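Local coordinates for protein 4-aminobutyrate transaminase (Acinetobacter baumannii, PDB 6WOP) that probably catalyses the pyridoxal 5'-phosphate-dependent transfer of the amino group of 4-aminobutyrate to 2-oxoglutarate, at residues F168-P173 with E189-E194; E207-E212 with L252-H257. All coordinates share one frame; numbering follows the deposited sequence.

Contact 1. Residues F168-P173 with E189-E194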
loop_
_atom_site.group_PDB
_atom_site.type_symbol
_atom_site.label_atom_id
_atom_site.label_comp_id
_atom_site.label_asym_id
_atom_site.label_seq_id
_atom_site.Cartn_x
_atom_site.Cartn_y
_atom_site.Cartn_z
ATOM N N PHE A 168 -0.831 6.170 -10.448
ATOM C CA PHE A 168 -0.781 5.506 -11.746
ATOM C C PHE A 168 -0.278 6.474 -12.800
ATOM O O PHE A 168 -0.524 7.669 -12.700
ATOM C CB PHE A 168 -2.223 4.952 -12.110
ATOM C CG PHE A 168 -2.680 3.916 -11.099
ATOM C CD1 PHE A 168 -2.117 2.625 -11.113
ATOM C CD2 PHE A 168 -3.592 4.253 -10.112
ATOM C CE1 PHE A 168 -2.505 1.668 -10.107
ATOM C CE2 PHE A 168 -3.966 3.334 -9.140
ATOM C CZ PHE A 168 -3.421 2.048 -9.146
ATOM N N HIS A 169 0.340 5.948 -13.866
ATOM C CA HIS A 169 0.893 6.801 -14.925
ATOM C C HIS A 169 0.144 6.681 -16.240
ATOM O O HIS A 169 0.025 5.574 -16.813
ATOM C CB HIS A 169 2.354 6.448 -15.144
ATOM C CG HIS A 169 3.204 6.761 -13.951
ATOM N ND1 HIS A 169 3.420 5.847 -12.942
ATOM C CD2 HIS A 169 3.848 7.899 -13.581
ATOM C CE1 HIS A 169 4.183 6.395 -12.000
ATOM N NE2 HIS A 169 4.450 7.644 -12.360
ATOM N N ALA A 170 -0.276 7.828 -16.773
ATOM C CA ALA A 170 -0.816 7.906 -18.135
ATOM C C ALA A 170 0.272 8.358 -19.124
ATOM O O ALA A 170 1.396 8.699 -18.716
ATOM C CB ALA A 170 -2.014 8.868 -18.154
ATOM N N ARG A 171 -0.090 8.408 -20.404
ATOM C CA ARG A 171 0.811 8.876 -21.425
ATOM C C ARG A 171 0.690 10.375 -21.618
ATOM O O ARG A 171 -0.364 10.861 -21.889
ATOM C CB ARG A 171 0.498 8.276 -22.805
ATOM C CG ARG A 171 0.101 6.843 -22.832
ATOM C CD ARG A 171 1.230 5.925 -22.537
ATOM N NE ARG A 171 1.783 5.925 -21.187
ATOM C CZ ARG A 171 1.285 5.314 -20.121
ATOM N NH1 ARG A 171 0.132 4.664 -20.162
ATOM N NH2 ARG A 171 1.917 5.413 -19.000
ATOM N N TYR A 172 1.790 11.077 -21.472
ATOM C CA TYR A 172 1.825 12.486 -21.800
ATOM C C TYR A 172 1.735 12.681 -23.314
ATOM O O TYR A 172 2.372 11.942 -24.076
ATOM C CB TYR A 172 3.135 13.070 -21.275
ATOM C CG TYR A 172 3.152 14.572 -21.099
ATOM C CD1 TYR A 172 2.754 15.139 -19.921
ATOM C CD2 TYR A 172 3.575 15.424 -22.148
ATOM C CE1 TYR A 172 2.822 16.477 -19.727
ATOM C CE2 TYR A 172 3.617 16.776 -21.956
ATOM C CZ TYR A 172 3.253 17.294 -20.743
ATOM O OH TYR A 172 3.345 18.669 -20.536
ATOM N N PRO A 173 1.008 13.707 -23.780
ATOM C CA PRO A 173 0.850 13.947 -25.220
ATOM C C PRO A 173 2.132 14.498 -25.824
ATOM O O PRO A 173 2.653 15.542 -25.376
ATOM C CB PRO A 173 -0.293 14.978 -25.277
ATOM C CG PRO A 173 -0.243 15.669 -23.932
ATOM C CD PRO A 173 0.121 14.574 -22.976
ATOM N N GLU A 189 -8.385 7.648 -19.380
ATOM C CA GLU A 189 -9.638 6.933 -19.221
ATOM C C GLU A 189 -9.397 5.435 -18.979
ATOM O O GLU A 189 -10.201 4.776 -18.304
ATOM C CB GLU A 189 -10.522 7.185 -20.458
ATOM C CG GLU A 189 -10.859 8.692 -20.602
ATOM C CD GLU A 189 -11.532 9.053 -21.901
ATOM O OE1 GLU A 189 -11.274 8.373 -22.949
ATOM O OE2 GLU A 189 -12.335 10.031 -21.867
ATOM N N ASP A 190 -8.352 4.858 -19.577
ATOM C CA ASP A 190 -8.062 3.449 -19.288
ATOM C C ASP A 190 -7.692 3.272 -17.814
ATOM O O ASP A 190 -7.963 2.230 -17.220
ATOM C CB ASP A 190 -6.905 2.950 -20.176
ATOM C CG ASP A 190 -7.285 2.823 -21.662
ATOM O OD1 ASP A 190 -8.514 2.890 -22.031
ATOM O OD2 ASP A 190 -6.335 2.641 -22.482
ATOM N N ILE A 191 -7.008 4.256 -17.219
ATOM C CA ILE A 191 -6.724 4.169 -15.783
ATOM C C ILE A 191 -8.036 4.098 -14.997
ATOM O O ILE A 191 -8.187 3.280 -14.076
ATOM C CB ILE A 191 -5.853 5.375 -15.350
ATOM C CG1 ILE A 191 -4.408 5.173 -15.896
ATOM C CG2 ILE A 191 -5.791 5.503 -13.784
ATOM C CD1 ILE A 191 -3.520 6.416 -15.696
ATOM N N PHE A 192 -9.005 4.964 -15.337
ATOM C CA PHE A 192 -10.314 4.882 -14.667
ATOM C C PHE A 192 -10.938 3.519 -14.883
ATOM O O PHE A 192 -11.656 2.989 -14.005
ATOM C CB PHE A 192 -11.282 5.923 -15.221
ATOM C CG PHE A 192 -10.872 7.344 -14.982
ATOM C CD1 PHE A 192 -10.174 7.696 -13.873
ATOM C CD2 PHE A 192 -11.256 8.327 -15.878
ATOM C CE1 PHE A 192 -9.833 9.038 -13.623
ATOM C CE2 PHE A 192 -10.912 9.670 -15.649
ATOM C CZ PHE A 192 -10.205 10.012 -14.517
ATOM N N SER A 193 -10.796 2.987 -16.112
ATOM C CA SER A 193 -11.483 1.749 -16.437
ATOM C C SER A 193 -10.840 0.543 -15.777
ATOM O O SER A 193 -11.505 -0.471 -15.621
ATOM C CB SER A 193 -11.494 1.484 -17.956
ATOM O OG SER A 193 -12.215 2.474 -18.641
ATOM N N GLU A 194 -9.546 0.597 -15.502
ATOM C CA GLU A 194 -8.757 -0.578 -15.141
ATOM C C GLU A 194 -8.168 -0.538 -13.746
ATOM O O GLU A 194 -8.017 -1.614 -13.140
ATOM C CB GLU A 194 -7.591 -0.769 -16.139
ATOM C CG GLU A 194 -8.150 -0.975 -17.597
ATOM C CD GLU A 194 -7.072 -0.868 -18.679
ATOM O OE1 GLU A 194 -5.879 -0.674 -18.348
ATOM O OE2 GLU A 194 -7.437 -0.961 -19.854
#
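Ile191 reaches from helix 181-194 across to Phe168, His169 and Ala170 on strand 167-170, an edge strand, within this chain, of the seven-stranded mixed sheet. Strand and helix begin a beta-alpha-beta crossover: the chain runs along the strand, returns through the helix and re-enters the sheet as the parallel strand 201-206, on the far side of strand 131-135. The axes of 168-170 and 189-194 come within 9.0 Å, and Ile191 supplies the helix side of the interface. Its CB bond points at the strand, and there the side chain forks. The short branch, CG2, lies anti to the backbone N and ends 4.0 Å from CB of Phe168. The longer one starts with CG1 anti to the carbonyl carbon (chi1 -73°) and continues nearly straight (chi2 172°), which carries CD1 over the peptide link joining His169 to Ala170. This methyl is 3.7 Å from both C of His169 and N of Ala170, and 3.8 Å from CB of Ala170. A branched aliphatic residue suits the place because its two arms cover successive strand residues, while the small alanine lets the methyl settle close to the main chain. Phe168 offers chiefly its CB here; the rest of the side chain turns off the helix, and the residue packs on Asp195 of its own chain and on Val167 of the second subunit. His169 points to the other side of the strand, donating from NE2 to Met149 O and hydrogen-bonding through ND1 to OD1 of Asp195 of the second subunit. Arg171, salt-bridged to Glu194 of the second subunit, folds back toward the preceding residues: its NH2 donates a bent 2.9 Å bond to His169 O from above the carbonyl plane, 67° out of it.

Contact 2. Residues E207-E212 with L252-H257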
loop_
_atom_site.group_PDB
_atom_site.type_symbol
_atom_site.label_atom_id
_atom_site.label_comp_id
_atom_site.label_asym_id
_atom_site.label_seq_id
_atom_site.Cartn_x
_atom_site.Cartn_y
_atom_site.Cartn_z
ATOM N N GLU A 207 3.220 18.340 -15.327
ATOM C CA GLU A 207 4.032 19.513 -15.671
ATOM C C GLU A 207 3.510 20.106 -16.968
ATOM O O GLU A 207 3.465 19.387 -17.983
ATOM C CB GLU A 207 5.483 19.072 -15.841
ATOM C CG GLU A 207 6.158 18.552 -14.567
ATOM C CD GLU A 207 7.327 17.659 -14.904
ATOM O OE1 GLU A 207 7.105 16.404 -15.018
ATOM O OE2 GLU A 207 8.447 18.227 -15.073
ATOM N N PRO A 208 3.109 21.395 -17.003
ATOM C CA PRO A 208 2.760 22.008 -18.303
ATOM C C PRO A 208 3.902 21.926 -19.302
ATOM O O PRO A 208 3.650 21.909 -20.507
ATOM C CB PRO A 208 2.451 23.484 -17.982
ATOM C CG PRO A 208 2.388 23.612 -16.498
ATOM C CD PRO A 208 3.034 22.344 -15.863
ATOM N N VAL A 209 5.161 21.880 -18.861
ATOM C CA VAL A 209 6.290 21.563 -19.736
ATOM C C VAL A 209 7.109 20.507 -18.989
ATOM O O VAL A 209 7.765 20.832 -17.995
ATOM C CB VAL A 209 7.178 22.796 -20.048
ATOM C CG1 VAL A 209 8.190 22.382 -21.064
ATOM C CG2 VAL A 209 6.361 24.027 -20.605
ATOM N N GLN A 210 7.095 19.245 -19.428
ATOM C CA GLN A 210 7.840 18.259 -18.625
ATOM C C GLN A 210 9.310 18.635 -18.627
ATOM O O GLN A 210 9.847 19.006 -19.663
ATOM C CB GLN A 210 7.720 16.847 -19.187
ATOM C CG GLN A 210 6.346 16.302 -19.069
ATOM C CD GLN A 210 6.322 14.826 -19.418
ATOM O OE1 GLN A 210 6.847 14.393 -20.508
ATOM N NE2 GLN A 210 5.691 14.043 -18.549
ATOM N N GLY A 211 9.944 18.539 -17.461
ATOM C CA GLY A 211 11.299 19.069 -17.265
ATOM C C GLY A 211 12.348 17.997 -17.540
ATOM O O GLY A 211 12.856 17.859 -18.652
ATOM N N GLU A 212 12.670 17.217 -16.516
ATOM C CA GLU A 212 13.581 16.099 -16.712
ATOM C C GLU A 212 13.117 15.190 -17.844
ATOM O O GLU A 212 13.944 14.543 -18.484
ATOM C CB GLU A 212 13.709 15.310 -15.405
ATOM C CG GLU A 212 13.944 16.183 -14.158
ATOM C CD GLU A 212 15.236 17.050 -14.200
ATOM O OE1 GLU A 212 16.317 16.534 -14.573
ATOM O OE2 GLU A 212 15.156 18.234 -13.825
ATOM N N LEU A 252 4.952 34.472 -16.588
ATOM C CA LEU A 252 5.464 34.155 -15.252
ATOM C C LEU A 252 5.329 32.663 -14.969
ATOM O O LEU A 252 6.296 31.990 -14.569
ATOM C CB LEU A 252 4.739 34.977 -14.213
ATOM C CG LEU A 252 5.287 34.876 -12.783
ATOM C CD1 LEU A 252 6.744 35.382 -12.738
ATOM C CD2 LEU A 252 4.386 35.651 -11.832
ATOM N N PHE A 253 4.144 32.106 -15.240
ATOM C CA PHE A 253 3.858 30.670 -15.128
ATOM C C PHE A 253 3.610 30.101 -16.522
ATOM O O PHE A 253 2.970 30.750 -17.351
ATOM C CB PHE A 253 2.599 30.418 -14.311
ATOM C CG PHE A 253 2.773 30.754 -12.834
ATOM C CD1 PHE A 253 3.366 29.853 -11.989
ATOM C CD2 PHE A 253 2.381 31.985 -12.348
ATOM C CE1 PHE A 253 3.575 30.180 -10.644
ATOM C CE2 PHE A 253 2.576 32.311 -11.002
ATOM C CZ PHE A 253 3.165 31.399 -10.163
ATOM N N ALA A 254 4.068 28.878 -16.779
ATOM C CA ALA A 254 3.719 28.275 -18.068
ATOM C C ALA A 254 2.204 28.212 -18.245
ATOM O O ALA A 254 1.700 28.336 -19.357
ATOM C CB ALA A 254 4.310 26.870 -18.143
ATOM N N MET A 255 1.460 28.031 -17.154
ATOM C CA MET A 255 0.001 27.935 -17.256
ATOM C C MET A 255 -0.584 29.248 -17.739
ATOM O O MET A 255 -1.718 29.281 -18.230
ATOM C CB MET A 255 -0.584 27.570 -15.885
ATOM C CG MET A 255 -0.379 26.129 -15.434
ATOM S SD MET A 255 -1.067 24.952 -16.629
ATOM C CE MET A 255 -2.811 25.405 -16.526
ATOM N N ASN A 256 0.193 30.348 -17.669
ATOM C CA ASN A 256 -0.325 31.610 -18.203
ATOM C C ASN A 256 -0.497 31.597 -19.699
ATOM O O ASN A 256 -1.163 32.489 -20.225
ATOM C CB ASN A 256 0.581 32.792 -17.855
ATOM C CG ASN A 256 0.410 33.228 -16.409
ATOM O OD1 ASN A 256 1.377 33.394 -15.665
ATOM N ND2 ASN A 256 -0.833 33.521 -16.039
ATOM N N HIS A 257 0.102 30.642 -20.397
ATOM C CA HIS A 257 -0.114 30.524 -21.843
ATOM C C HIS A 257 -1.441 29.870 -22.201
ATOM O O HIS A 257 -1.747 29.764 -23.395
ATOM C CB HIS A 257 0.995 29.700 -22.494
ATOM C CG HIS A 257 2.379 30.272 -22.297
ATOM N ND1 HIS A 257 3.033 30.999 -23.273
ATOM C CD2 HIS A 257 3.231 30.185 -21.248
ATOM C CE1 HIS A 257 4.227 31.363 -22.814
ATOM N NE2 HIS A 257 4.383 30.848 -21.597
#
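The ring of Pro208 meets Ala254 and Met255 in a buried, wholly apolar contact. It joins the segment after strand 201-206, in the central sheet of the large domain of this fold-type I aminotransferase, to the 3-10 turn between strands 236-240 and 264-267. CB of the proline lies 3.9 Å from CB of Ala254, and CG touches SD of Met255 at 3.7 Å. The methionine owes this position to its folded shape: CG starts beside the backbone N, and bends at chi2 (-57°) and chi3 (-63°) bring SD to CG and CB of the proline, the two side chains crossing at about a right angle. A flexible, polarisable chain fits such a rigid ring well, and alanine allows the short helical turn to come near it. Val209 adds a looser touch, its CG2 4.3 Å from CB of Ala254.

Each segment is also braced internally. Glu207 OE2 accepts the N-H of Gly211 at 2.8 Å, from above the carboxylate plane; the glycine suits a backbone conformation that residues with a side chain seldom adopt. In 252-257, Asn256 OD1 receives the N-H of Phe253 at 3.1 Å, and the two oxygens of Glu241 bind the N-H groups of Ala254 and Met255.

Within the fold, Met255 packs on Ala239 of strand 236-240, Val209 and His257 lie against Leu353 of strand 347-353 in the other seven-stranded sheet, and the short, weakly bonded strand at about 209-210 pairs antiparallel with 216-217.

In the fold
Running from the N terminus, the chain reaches contact 1 first, which closes the excursion from the edge strand 167-170 back to the end of helix 181-194. The chain re-enters the sheet as strand 201-206, beyond strand 131-135, and contact 2 opens just after it, closing a longer loop that includes helix 220-233 and strand 236-240 before 252-257 returns. The two are in series, neither nested nor crossed, with centres about 21 Å apart. Tyr172 links them directly: its OH lies 2.7 Å from Glu207 O in a probable hydrogen bond. Contact 1 thus belongs to the sheet edge at the subunit interface, contact 2 to the interior reaching toward strand 347-353.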